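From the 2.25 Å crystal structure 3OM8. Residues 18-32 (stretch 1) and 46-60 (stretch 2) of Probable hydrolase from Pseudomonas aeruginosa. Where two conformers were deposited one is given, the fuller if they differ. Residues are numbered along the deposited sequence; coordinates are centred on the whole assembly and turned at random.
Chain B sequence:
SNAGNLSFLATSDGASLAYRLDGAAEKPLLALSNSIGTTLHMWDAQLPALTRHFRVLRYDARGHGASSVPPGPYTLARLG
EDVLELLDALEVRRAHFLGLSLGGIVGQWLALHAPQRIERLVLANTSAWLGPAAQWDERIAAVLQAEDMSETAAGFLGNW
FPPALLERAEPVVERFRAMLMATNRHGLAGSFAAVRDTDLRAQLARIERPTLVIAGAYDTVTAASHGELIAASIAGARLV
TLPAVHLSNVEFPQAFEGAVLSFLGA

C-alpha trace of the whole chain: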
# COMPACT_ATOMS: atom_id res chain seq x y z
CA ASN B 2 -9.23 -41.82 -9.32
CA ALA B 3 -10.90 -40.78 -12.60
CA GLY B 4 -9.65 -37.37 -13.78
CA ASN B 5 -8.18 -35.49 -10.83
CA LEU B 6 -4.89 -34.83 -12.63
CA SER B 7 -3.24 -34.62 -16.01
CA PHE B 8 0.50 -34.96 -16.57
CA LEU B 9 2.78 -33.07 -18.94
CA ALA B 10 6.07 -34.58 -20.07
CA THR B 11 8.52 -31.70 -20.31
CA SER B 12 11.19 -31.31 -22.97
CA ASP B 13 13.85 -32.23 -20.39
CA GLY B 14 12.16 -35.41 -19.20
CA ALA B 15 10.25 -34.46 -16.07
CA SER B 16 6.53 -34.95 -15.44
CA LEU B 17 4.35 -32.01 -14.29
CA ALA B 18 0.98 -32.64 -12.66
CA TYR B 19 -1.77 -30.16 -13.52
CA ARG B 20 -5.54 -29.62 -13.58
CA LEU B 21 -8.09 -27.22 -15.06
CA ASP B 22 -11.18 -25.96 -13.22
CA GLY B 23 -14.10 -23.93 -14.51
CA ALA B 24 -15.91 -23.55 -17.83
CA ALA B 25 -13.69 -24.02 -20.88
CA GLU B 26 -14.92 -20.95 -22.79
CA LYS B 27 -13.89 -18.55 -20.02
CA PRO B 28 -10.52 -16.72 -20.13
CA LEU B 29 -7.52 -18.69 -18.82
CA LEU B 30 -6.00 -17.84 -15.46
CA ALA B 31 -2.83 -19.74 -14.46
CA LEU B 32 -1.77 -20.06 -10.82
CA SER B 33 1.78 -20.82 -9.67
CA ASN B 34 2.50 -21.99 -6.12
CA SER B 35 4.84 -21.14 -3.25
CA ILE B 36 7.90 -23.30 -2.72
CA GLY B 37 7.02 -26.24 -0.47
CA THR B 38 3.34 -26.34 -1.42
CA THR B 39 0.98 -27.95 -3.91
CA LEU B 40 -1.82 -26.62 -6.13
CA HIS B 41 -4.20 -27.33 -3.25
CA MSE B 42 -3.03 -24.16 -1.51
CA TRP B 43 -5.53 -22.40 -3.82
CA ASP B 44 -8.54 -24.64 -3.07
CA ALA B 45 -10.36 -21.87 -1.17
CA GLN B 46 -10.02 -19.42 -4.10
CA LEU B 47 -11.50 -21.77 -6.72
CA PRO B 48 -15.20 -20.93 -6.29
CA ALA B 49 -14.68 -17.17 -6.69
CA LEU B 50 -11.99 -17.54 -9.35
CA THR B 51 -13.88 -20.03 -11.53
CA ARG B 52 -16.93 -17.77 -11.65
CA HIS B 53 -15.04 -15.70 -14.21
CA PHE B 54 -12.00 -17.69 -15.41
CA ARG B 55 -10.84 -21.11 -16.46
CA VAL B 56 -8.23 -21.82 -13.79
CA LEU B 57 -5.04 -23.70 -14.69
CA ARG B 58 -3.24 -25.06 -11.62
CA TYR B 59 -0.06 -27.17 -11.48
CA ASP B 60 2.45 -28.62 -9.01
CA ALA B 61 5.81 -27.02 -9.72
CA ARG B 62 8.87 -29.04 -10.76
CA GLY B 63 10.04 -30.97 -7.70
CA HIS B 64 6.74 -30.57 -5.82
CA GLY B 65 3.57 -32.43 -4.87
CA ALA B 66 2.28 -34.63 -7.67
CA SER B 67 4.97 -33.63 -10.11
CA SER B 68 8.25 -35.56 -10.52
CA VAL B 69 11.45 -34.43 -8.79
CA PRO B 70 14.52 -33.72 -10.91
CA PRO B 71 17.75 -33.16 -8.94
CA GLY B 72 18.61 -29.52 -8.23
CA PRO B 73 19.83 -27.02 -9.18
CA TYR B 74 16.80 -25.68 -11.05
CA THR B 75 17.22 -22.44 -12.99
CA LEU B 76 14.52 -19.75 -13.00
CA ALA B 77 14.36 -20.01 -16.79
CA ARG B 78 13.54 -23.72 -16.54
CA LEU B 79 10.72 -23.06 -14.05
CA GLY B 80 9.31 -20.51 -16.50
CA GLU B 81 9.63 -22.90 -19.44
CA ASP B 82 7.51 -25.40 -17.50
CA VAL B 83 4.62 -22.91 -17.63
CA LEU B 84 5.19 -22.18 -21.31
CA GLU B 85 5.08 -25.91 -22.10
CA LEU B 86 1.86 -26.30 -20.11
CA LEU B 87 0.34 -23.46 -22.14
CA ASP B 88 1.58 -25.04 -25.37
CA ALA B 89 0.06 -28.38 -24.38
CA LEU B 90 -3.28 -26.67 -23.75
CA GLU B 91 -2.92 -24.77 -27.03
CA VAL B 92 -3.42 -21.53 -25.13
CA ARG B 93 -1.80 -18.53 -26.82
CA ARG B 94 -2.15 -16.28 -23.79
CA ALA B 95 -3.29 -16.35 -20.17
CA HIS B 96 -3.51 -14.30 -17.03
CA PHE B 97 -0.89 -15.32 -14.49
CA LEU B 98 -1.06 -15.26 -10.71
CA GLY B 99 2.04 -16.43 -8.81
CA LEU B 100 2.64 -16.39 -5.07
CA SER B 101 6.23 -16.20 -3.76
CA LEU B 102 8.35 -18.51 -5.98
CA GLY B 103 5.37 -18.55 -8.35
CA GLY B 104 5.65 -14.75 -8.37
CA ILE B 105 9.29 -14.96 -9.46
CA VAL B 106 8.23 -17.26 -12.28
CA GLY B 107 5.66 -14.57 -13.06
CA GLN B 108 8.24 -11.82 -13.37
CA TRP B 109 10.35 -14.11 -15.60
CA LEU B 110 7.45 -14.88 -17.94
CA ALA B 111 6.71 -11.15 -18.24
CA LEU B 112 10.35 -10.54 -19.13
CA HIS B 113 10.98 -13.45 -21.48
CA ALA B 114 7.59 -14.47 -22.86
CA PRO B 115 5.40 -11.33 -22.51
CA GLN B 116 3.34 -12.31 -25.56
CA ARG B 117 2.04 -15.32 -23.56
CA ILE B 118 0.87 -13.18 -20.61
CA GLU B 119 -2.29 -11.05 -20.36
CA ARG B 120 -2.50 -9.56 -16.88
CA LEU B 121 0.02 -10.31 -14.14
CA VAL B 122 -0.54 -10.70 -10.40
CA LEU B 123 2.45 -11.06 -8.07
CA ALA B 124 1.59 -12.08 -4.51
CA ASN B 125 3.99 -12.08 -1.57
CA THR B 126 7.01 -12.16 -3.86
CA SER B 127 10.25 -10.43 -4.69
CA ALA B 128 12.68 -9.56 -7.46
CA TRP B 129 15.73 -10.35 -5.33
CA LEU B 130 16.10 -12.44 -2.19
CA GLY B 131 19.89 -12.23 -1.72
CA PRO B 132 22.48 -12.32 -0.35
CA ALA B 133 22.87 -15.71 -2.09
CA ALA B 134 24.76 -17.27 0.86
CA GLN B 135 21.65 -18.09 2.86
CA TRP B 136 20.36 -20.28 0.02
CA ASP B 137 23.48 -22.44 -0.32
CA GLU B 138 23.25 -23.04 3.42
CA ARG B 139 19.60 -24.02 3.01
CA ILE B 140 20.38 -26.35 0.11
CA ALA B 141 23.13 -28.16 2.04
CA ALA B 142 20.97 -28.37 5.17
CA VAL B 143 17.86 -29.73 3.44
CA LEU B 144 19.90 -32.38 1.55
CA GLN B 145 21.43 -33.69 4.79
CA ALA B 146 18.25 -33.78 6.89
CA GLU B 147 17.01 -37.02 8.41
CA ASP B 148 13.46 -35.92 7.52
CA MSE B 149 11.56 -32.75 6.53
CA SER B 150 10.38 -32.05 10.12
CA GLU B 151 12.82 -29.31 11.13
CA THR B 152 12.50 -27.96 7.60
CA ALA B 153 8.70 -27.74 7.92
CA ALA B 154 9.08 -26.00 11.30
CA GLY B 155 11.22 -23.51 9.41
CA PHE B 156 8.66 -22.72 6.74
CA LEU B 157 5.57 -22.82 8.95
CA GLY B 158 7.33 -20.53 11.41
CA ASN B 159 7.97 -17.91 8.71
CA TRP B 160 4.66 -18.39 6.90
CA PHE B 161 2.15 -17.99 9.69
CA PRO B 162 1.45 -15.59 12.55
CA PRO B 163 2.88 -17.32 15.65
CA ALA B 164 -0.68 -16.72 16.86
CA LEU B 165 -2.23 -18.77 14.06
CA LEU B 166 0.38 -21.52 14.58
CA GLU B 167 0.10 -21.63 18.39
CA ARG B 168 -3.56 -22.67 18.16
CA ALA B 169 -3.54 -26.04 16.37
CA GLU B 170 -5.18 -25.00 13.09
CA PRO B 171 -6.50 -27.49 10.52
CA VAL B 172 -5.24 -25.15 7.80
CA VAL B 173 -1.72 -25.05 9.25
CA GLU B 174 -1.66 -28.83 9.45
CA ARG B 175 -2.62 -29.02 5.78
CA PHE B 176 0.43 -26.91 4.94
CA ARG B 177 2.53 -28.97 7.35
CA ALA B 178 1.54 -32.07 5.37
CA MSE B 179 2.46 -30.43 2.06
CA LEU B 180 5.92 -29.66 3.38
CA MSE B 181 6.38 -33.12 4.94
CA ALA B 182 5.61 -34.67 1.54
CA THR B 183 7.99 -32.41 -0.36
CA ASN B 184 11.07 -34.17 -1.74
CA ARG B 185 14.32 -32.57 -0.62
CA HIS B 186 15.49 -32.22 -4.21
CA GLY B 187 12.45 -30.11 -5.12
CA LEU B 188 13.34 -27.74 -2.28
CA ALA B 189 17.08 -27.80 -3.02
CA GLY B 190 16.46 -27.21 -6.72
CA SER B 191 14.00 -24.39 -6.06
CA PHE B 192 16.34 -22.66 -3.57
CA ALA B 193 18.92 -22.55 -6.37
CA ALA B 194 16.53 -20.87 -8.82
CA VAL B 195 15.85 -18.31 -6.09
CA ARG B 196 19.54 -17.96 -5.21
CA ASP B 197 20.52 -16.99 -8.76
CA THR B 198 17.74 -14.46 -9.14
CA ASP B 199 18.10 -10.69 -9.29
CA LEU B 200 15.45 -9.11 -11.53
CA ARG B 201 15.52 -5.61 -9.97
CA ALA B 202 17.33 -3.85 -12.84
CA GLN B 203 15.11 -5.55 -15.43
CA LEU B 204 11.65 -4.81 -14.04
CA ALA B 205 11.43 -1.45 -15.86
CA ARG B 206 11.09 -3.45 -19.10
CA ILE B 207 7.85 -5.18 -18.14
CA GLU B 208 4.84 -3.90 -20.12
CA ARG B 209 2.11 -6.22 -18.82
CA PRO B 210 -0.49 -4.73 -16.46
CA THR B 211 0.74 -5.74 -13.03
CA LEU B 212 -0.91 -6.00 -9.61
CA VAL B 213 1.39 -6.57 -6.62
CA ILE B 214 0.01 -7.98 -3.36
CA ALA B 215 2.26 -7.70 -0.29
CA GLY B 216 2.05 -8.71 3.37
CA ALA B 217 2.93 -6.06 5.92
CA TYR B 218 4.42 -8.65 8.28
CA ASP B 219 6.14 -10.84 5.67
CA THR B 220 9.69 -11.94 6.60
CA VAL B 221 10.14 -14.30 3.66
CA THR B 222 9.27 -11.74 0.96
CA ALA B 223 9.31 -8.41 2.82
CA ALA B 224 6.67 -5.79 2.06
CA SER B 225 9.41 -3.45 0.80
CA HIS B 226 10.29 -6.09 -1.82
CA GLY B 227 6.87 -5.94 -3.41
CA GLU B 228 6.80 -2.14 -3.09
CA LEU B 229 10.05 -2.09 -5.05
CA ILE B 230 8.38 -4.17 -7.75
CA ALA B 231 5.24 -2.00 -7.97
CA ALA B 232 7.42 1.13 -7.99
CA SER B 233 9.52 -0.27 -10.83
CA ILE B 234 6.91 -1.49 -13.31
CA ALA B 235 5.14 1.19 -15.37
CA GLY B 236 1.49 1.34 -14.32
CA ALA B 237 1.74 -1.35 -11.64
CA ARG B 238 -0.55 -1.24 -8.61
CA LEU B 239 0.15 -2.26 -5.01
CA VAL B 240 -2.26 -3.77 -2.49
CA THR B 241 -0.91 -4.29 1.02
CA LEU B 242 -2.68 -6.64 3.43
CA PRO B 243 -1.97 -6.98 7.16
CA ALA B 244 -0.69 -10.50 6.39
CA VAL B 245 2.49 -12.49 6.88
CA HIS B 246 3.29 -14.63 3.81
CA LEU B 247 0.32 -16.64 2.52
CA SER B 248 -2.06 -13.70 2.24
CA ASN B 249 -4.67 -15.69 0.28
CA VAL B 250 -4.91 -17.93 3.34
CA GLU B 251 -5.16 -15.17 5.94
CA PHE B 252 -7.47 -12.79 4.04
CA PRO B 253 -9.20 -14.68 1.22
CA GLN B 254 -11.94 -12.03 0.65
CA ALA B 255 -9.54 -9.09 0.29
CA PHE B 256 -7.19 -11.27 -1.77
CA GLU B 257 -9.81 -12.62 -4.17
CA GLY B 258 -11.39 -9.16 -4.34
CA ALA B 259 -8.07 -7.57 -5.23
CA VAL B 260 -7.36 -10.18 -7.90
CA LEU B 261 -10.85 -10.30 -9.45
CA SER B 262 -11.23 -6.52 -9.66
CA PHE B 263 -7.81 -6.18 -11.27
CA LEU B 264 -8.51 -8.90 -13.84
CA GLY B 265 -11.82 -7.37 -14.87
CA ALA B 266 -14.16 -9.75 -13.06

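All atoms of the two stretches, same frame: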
# COMPACT_ATOMS: atom_id res chain seq x y z
N ALA B 18 2.39 -32.37 -12.92
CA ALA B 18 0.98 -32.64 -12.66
C ALA B 18 0.20 -31.33 -12.75
O ALA B 18 0.63 -30.32 -12.21
CB ALA B 18 0.81 -33.26 -11.30
N TYR B 19 -0.95 -31.36 -13.41
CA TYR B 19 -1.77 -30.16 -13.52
C TYR B 19 -3.25 -30.49 -13.63
O TYR B 19 -3.62 -31.64 -13.91
CB TYR B 19 -1.30 -29.30 -14.70
CG TYR B 19 -1.60 -29.88 -16.07
CD1 TYR B 19 -2.69 -29.43 -16.81
CD2 TYR B 19 -0.79 -30.85 -16.62
CE1 TYR B 19 -2.97 -29.95 -18.07
CE2 TYR B 19 -1.06 -31.37 -17.88
CZ TYR B 19 -2.14 -30.92 -18.60
OH TYR B 19 -2.41 -31.44 -19.85
N ARG B 20 -4.10 -29.49 -13.38
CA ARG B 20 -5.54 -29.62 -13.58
C ARG B 20 -6.21 -28.29 -13.93
O ARG B 20 -5.77 -27.22 -13.50
CB ARG B 20 -6.23 -30.28 -12.38
CG ARG B 20 -6.33 -29.43 -11.12
CD ARG B 20 -7.13 -30.14 -10.03
NE ARG B 20 -8.56 -29.96 -10.18
CZ ARG B 20 -9.37 -30.78 -10.85
NH1 ARG B 20 -8.89 -31.87 -11.44
NH2 ARG B 20 -10.68 -30.52 -10.93
N LEU B 21 -7.29 -28.38 -14.71
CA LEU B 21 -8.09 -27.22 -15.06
C LEU B 21 -9.44 -27.26 -14.34
O LEU B 21 -10.06 -28.32 -14.22
CB LEU B 21 -8.27 -27.12 -16.57
CG LEU B 21 -6.94 -26.91 -17.28
CD1 LEU B 21 -6.78 -27.87 -18.45
CD2 LEU B 21 -6.79 -25.48 -17.74
N ASP B 22 -9.87 -26.10 -13.86
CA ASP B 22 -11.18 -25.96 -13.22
C ASP B 22 -11.94 -24.81 -13.85
O ASP B 22 -11.34 -23.81 -14.22
CB ASP B 22 -11.03 -25.73 -11.72
CG ASP B 22 -10.61 -26.99 -10.98
OD1 ASP B 22 -11.50 -27.78 -10.62
OD2 ASP B 22 -9.38 -27.19 -10.78
N GLY B 23 -13.25 -24.98 -13.96
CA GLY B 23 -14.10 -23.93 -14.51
C GLY B 23 -14.46 -24.17 -15.97
O GLY B 23 -13.88 -25.03 -16.63
N ALA B 24 -15.42 -23.39 -16.47
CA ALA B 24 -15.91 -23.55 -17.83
C ALA B 24 -14.82 -23.24 -18.85
O ALA B 24 -14.09 -22.26 -18.72
CB ALA B 24 -17.12 -22.66 -18.07
N ALA B 25 -14.74 -24.08 -19.87
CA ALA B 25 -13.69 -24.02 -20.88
C ALA B 25 -13.66 -22.73 -21.71
O ALA B 25 -12.60 -22.28 -22.14
CB ALA B 25 -13.77 -25.24 -21.80
N GLU B 26 -14.83 -22.14 -21.94
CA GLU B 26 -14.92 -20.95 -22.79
C GLU B 26 -14.40 -19.69 -22.10
O GLU B 26 -14.08 -18.70 -22.76
CB GLU B 26 -16.35 -20.72 -23.28
CG GLU B 26 -17.41 -20.76 -22.20
CD GLU B 26 -17.94 -22.17 -21.95
OE1 GLU B 26 -17.48 -23.12 -22.62
OE2 GLU B 26 -18.82 -22.32 -21.08
N LYS B 27 -14.32 -19.72 -20.78
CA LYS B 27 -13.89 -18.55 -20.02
C LYS B 27 -12.39 -18.34 -20.16
O LYS B 27 -11.65 -19.26 -20.45
CB LYS B 27 -14.31 -18.69 -18.56
CG LYS B 27 -15.79 -18.41 -18.36
CD LYS B 27 -16.26 -18.73 -16.95
CE LYS B 27 -17.76 -18.55 -16.84
NZ LYS B 27 -18.30 -19.13 -15.59
N PRO B 28 -11.93 -17.09 -19.96
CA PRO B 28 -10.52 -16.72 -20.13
C PRO B 28 -9.63 -17.50 -19.17
O PRO B 28 -10.06 -17.78 -18.05
CB PRO B 28 -10.51 -15.24 -19.76
CG PRO B 28 -11.93 -14.79 -19.92
CD PRO B 28 -12.75 -15.97 -19.49
N LEU B 29 -8.42 -17.82 -19.60
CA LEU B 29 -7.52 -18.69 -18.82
C LEU B 29 -6.75 -17.91 -17.78
O LEU B 29 -6.12 -16.89 -18.09
CB LEU B 29 -6.55 -19.43 -19.76
CG LEU B 29 -5.86 -20.75 -19.34
CD1 LEU B 29 -4.79 -20.52 -18.32
CD2 LEU B 29 -6.84 -21.79 -18.84
N LEU B 30 -6.82 -18.37 -16.54
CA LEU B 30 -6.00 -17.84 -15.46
C LEU B 30 -5.11 -18.94 -14.88
O LEU B 30 -5.62 -19.94 -14.36
CB LEU B 30 -6.87 -17.24 -14.35
CG LEU B 30 -6.13 -16.90 -13.06
CD1 LEU B 30 -5.03 -15.88 -13.31
CD2 LEU B 30 -7.08 -16.41 -12.00
N ALA B 31 -3.79 -18.76 -14.98
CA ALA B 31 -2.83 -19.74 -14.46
C ALA B 31 -2.30 -19.33 -13.09
O ALA B 31 -1.91 -18.18 -12.89
CB ALA B 31 -1.68 -19.94 -15.45
N LEU B 32 -2.29 -20.28 -12.16
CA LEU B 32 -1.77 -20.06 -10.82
C LEU B 32 -0.46 -20.80 -10.63
O LEU B 32 -0.33 -21.95 -11.07
CB LEU B 32 -2.78 -20.54 -9.78
CG LEU B 32 -4.19 -19.98 -10.00
CD1 LEU B 32 -5.11 -20.35 -8.85
CD2 LEU B 32 -4.11 -18.49 -10.14
N GLN B 46 -9.82 -20.45 -3.08
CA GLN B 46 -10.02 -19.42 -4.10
C GLN B 46 -10.77 -19.90 -5.34
O GLN B 46 -11.22 -19.07 -6.14
CB GLN B 46 -8.68 -18.84 -4.54
CG GLN B 46 -8.12 -17.80 -3.60
CD GLN B 46 -7.68 -18.39 -2.28
OE1 GLN B 46 -6.78 -19.23 -2.24
NE2 GLN B 46 -8.33 -17.98 -1.20
N LEU B 47 -10.88 -21.21 -5.52
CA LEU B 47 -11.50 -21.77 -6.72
C LEU B 47 -12.92 -21.25 -6.99
O LEU B 47 -13.21 -20.80 -8.10
CB LEU B 47 -11.52 -23.31 -6.66
CG LEU B 47 -10.47 -24.12 -7.40
CD1 LEU B 47 -11.05 -25.50 -7.74
CD2 LEU B 47 -9.99 -23.44 -8.67
N PRO B 48 -13.82 -21.35 -6.00
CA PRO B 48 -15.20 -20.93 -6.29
C PRO B 48 -15.28 -19.51 -6.85
O PRO B 48 -15.91 -19.31 -7.90
CB PRO B 48 -15.89 -21.04 -4.93
CG PRO B 48 -15.11 -22.16 -4.24
CD PRO B 48 -13.68 -21.93 -4.65
N ALA B 49 -14.65 -18.54 -6.19
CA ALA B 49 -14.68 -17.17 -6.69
C ALA B 49 -13.92 -17.01 -8.01
O ALA B 49 -14.36 -16.29 -8.91
CB ALA B 49 -14.14 -16.20 -5.64
N LEU B 50 -12.78 -17.68 -8.14
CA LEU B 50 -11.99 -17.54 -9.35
C LEU B 50 -12.68 -18.13 -10.58
O LEU B 50 -12.66 -17.54 -11.65
CB LEU B 50 -10.60 -18.16 -9.18
CG LEU B 50 -9.64 -17.39 -8.27
CD1 LEU B 50 -8.30 -18.07 -8.22
CD2 LEU B 50 -9.48 -15.96 -8.76
N THR B 51 -13.31 -19.29 -10.40
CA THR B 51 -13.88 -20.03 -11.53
C THR B 51 -15.21 -19.46 -11.98
O THR B 51 -15.77 -19.91 -12.98
CB THR B 51 -14.07 -21.54 -11.24
OG1 THR B 51 -14.97 -21.71 -10.13
CG2 THR B 51 -12.73 -22.22 -10.95
N ARG B 52 -15.72 -18.49 -11.24
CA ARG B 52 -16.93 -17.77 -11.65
C ARG B 52 -16.66 -17.00 -12.93
O ARG B 52 -17.55 -16.84 -13.75
CB ARG B 52 -17.40 -16.80 -10.57
CG ARG B 52 -18.37 -17.41 -9.56
CD ARG B 52 -19.13 -16.32 -8.78
NE ARG B 52 -18.96 -16.47 -7.34
CZ ARG B 52 -18.11 -15.76 -6.59
NH1 ARG B 52 -18.02 -15.99 -5.29
NH2 ARG B 52 -17.34 -14.82 -7.14
N HIS B 53 -15.42 -16.56 -13.10
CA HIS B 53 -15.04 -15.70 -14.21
C HIS B 53 -13.95 -16.29 -15.14
O HIS B 53 -13.87 -15.93 -16.31
CB HIS B 53 -14.57 -14.37 -13.65
CG HIS B 53 -15.53 -13.76 -12.67
ND1 HIS B 53 -16.52 -12.88 -13.04
CD2 HIS B 53 -15.65 -13.93 -11.33
CE1 HIS B 53 -17.21 -12.52 -11.97
NE2 HIS B 53 -16.70 -13.14 -10.92
N PHE B 54 -13.12 -17.19 -14.62
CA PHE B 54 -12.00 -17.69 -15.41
C PHE B 54 -11.89 -19.20 -15.41
O PHE B 54 -12.37 -19.86 -14.49
CB PHE B 54 -10.69 -17.10 -14.89
CG PHE B 54 -10.68 -15.60 -14.81
CD1 PHE B 54 -10.43 -14.83 -15.94
CD2 PHE B 54 -10.94 -14.95 -13.61
CE1 PHE B 54 -10.44 -13.45 -15.87
CE2 PHE B 54 -10.95 -13.57 -13.53
CZ PHE B 54 -10.70 -12.81 -14.66
N ARG B 55 -11.30 -19.73 -16.47
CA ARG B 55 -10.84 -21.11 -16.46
C ARG B 55 -9.51 -21.10 -15.73
O ARG B 55 -8.58 -20.41 -16.15
CB ARG B 55 -10.64 -21.61 -17.89
CG ARG B 55 -10.53 -23.11 -18.01
CD ARG B 55 -10.20 -23.49 -19.43
NE ARG B 55 -10.42 -24.91 -19.67
CZ ARG B 55 -9.96 -25.56 -20.73
NH1 ARG B 55 -10.21 -26.85 -20.89
NH2 ARG B 55 -9.24 -24.90 -21.64
N VAL B 56 -9.44 -21.84 -14.63
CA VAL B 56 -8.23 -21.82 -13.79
C VAL B 56 -7.29 -23.00 -14.04
O VAL B 56 -7.64 -24.16 -13.79
CB VAL B 56 -8.60 -21.74 -12.30
CG1 VAL B 56 -7.35 -21.75 -11.43
CG2 VAL B 56 -9.43 -20.50 -12.03
N LEU B 57 -6.10 -22.70 -14.55
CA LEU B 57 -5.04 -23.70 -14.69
C LEU B 57 -4.18 -23.70 -13.44
O LEU B 57 -3.61 -22.68 -13.09
CB LEU B 57 -4.16 -23.39 -15.90
CG LEU B 57 -2.85 -24.18 -15.98
CD1 LEU B 57 -3.12 -25.62 -16.37
CD2 LEU B 57 -1.90 -23.54 -16.97
N ARG B 58 -4.11 -24.86 -12.78
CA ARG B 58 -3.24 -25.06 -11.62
C ARG B 58 -2.24 -26.18 -11.91
O ARG B 58 -2.55 -27.10 -12.65
CB ARG B 58 -4.05 -25.41 -10.38
CG ARG B 58 -4.80 -24.23 -9.76
CD ARG B 58 -5.47 -24.64 -8.47
NE ARG B 58 -6.52 -25.62 -8.70
CZ ARG B 58 -7.10 -26.33 -7.73
NH1 ARG B 58 -6.72 -26.18 -6.47
NH2 ARG B 58 -8.06 -27.20 -8.03
N TYR B 59 -1.04 -26.10 -11.33
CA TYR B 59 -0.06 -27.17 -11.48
C TYR B 59 0.86 -27.26 -10.26
O TYR B 59 1.05 -26.28 -9.53
CB TYR B 59 0.77 -26.97 -12.75
CG TYR B 59 1.77 -25.83 -12.65
CD1 TYR B 59 3.13 -26.09 -12.55
CD2 TYR B 59 1.35 -24.50 -12.64
CE1 TYR B 59 4.05 -25.06 -12.45
CE2 TYR B 59 2.27 -23.46 -12.53
CZ TYR B 59 3.62 -23.75 -12.44
OH TYR B 59 4.55 -22.74 -12.33
N ASP B 60 1.41 -28.45 -10.02
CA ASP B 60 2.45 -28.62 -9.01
C ASP B 60 3.79 -28.34 -9.68
O ASP B 60 4.14 -28.94 -10.69
CB ASP B 60 2.42 -30.03 -8.41
CG ASP B 60 1.26 -30.21 -7.45
OD1 ASP B 60 0.75 -29.17 -6.99
OD2 ASP B 60 0.86 -31.36 -7.16
O HOH W 1 -7.38 -25.64 -11.24
O HOH W 2 -1.09 -23.98 -9.29

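Strand 55-59 lies between two strands of the other stretch, pairing antiparallel with 18-22 and parallel with 29-32, and side chains pack on both faces of the resulting sheet. On the antiparallel side, Arg20 and Arg58 bond in both directions: Arg20 N to Arg58 O is 2.9 Å and Arg58 N to Arg20 O is 3.0 Å. Asp22 and Val56 repeat the pattern. On the parallel side the bonds step along the strands. Leu30 N donates to Arg55 O (2.7 Å), and Leu30 O accepts from Leu57 N (2.8 Å).

The face carrying Leu21, Leu29, Ala31 and Leu57 is largely apolar. Leu57 CB lies 3.8 Å from both Leu21 CD2 and Leu29 CD1. The Arg55 guanidinium is sandwiched between Leu21 CD2 and Ala25 CA.

The face with Arg20, Asp22 and Arg58 is charged at one end. Asp22 OD2 forms a salt bridge with Arg58 NH2 (3.1 Å), and Asp22 OD1 forms another with Arg20 NH2 (2.9 Å). The shared carboxylate offsets the closeness of two like charges, Arg20 NE and Arg58 NH2, 3.5 Å apart. Farther across this face, Leu32 CD1 meets Val56 CG1 at 3.7 Å and Leu50 CD1 of the helix at 4.0 Å.

At the loop, Lys27 NZ bonds to Arg52 O (3.0 Å). Gly23 has no room for a CB, which would clash with Phe54 O.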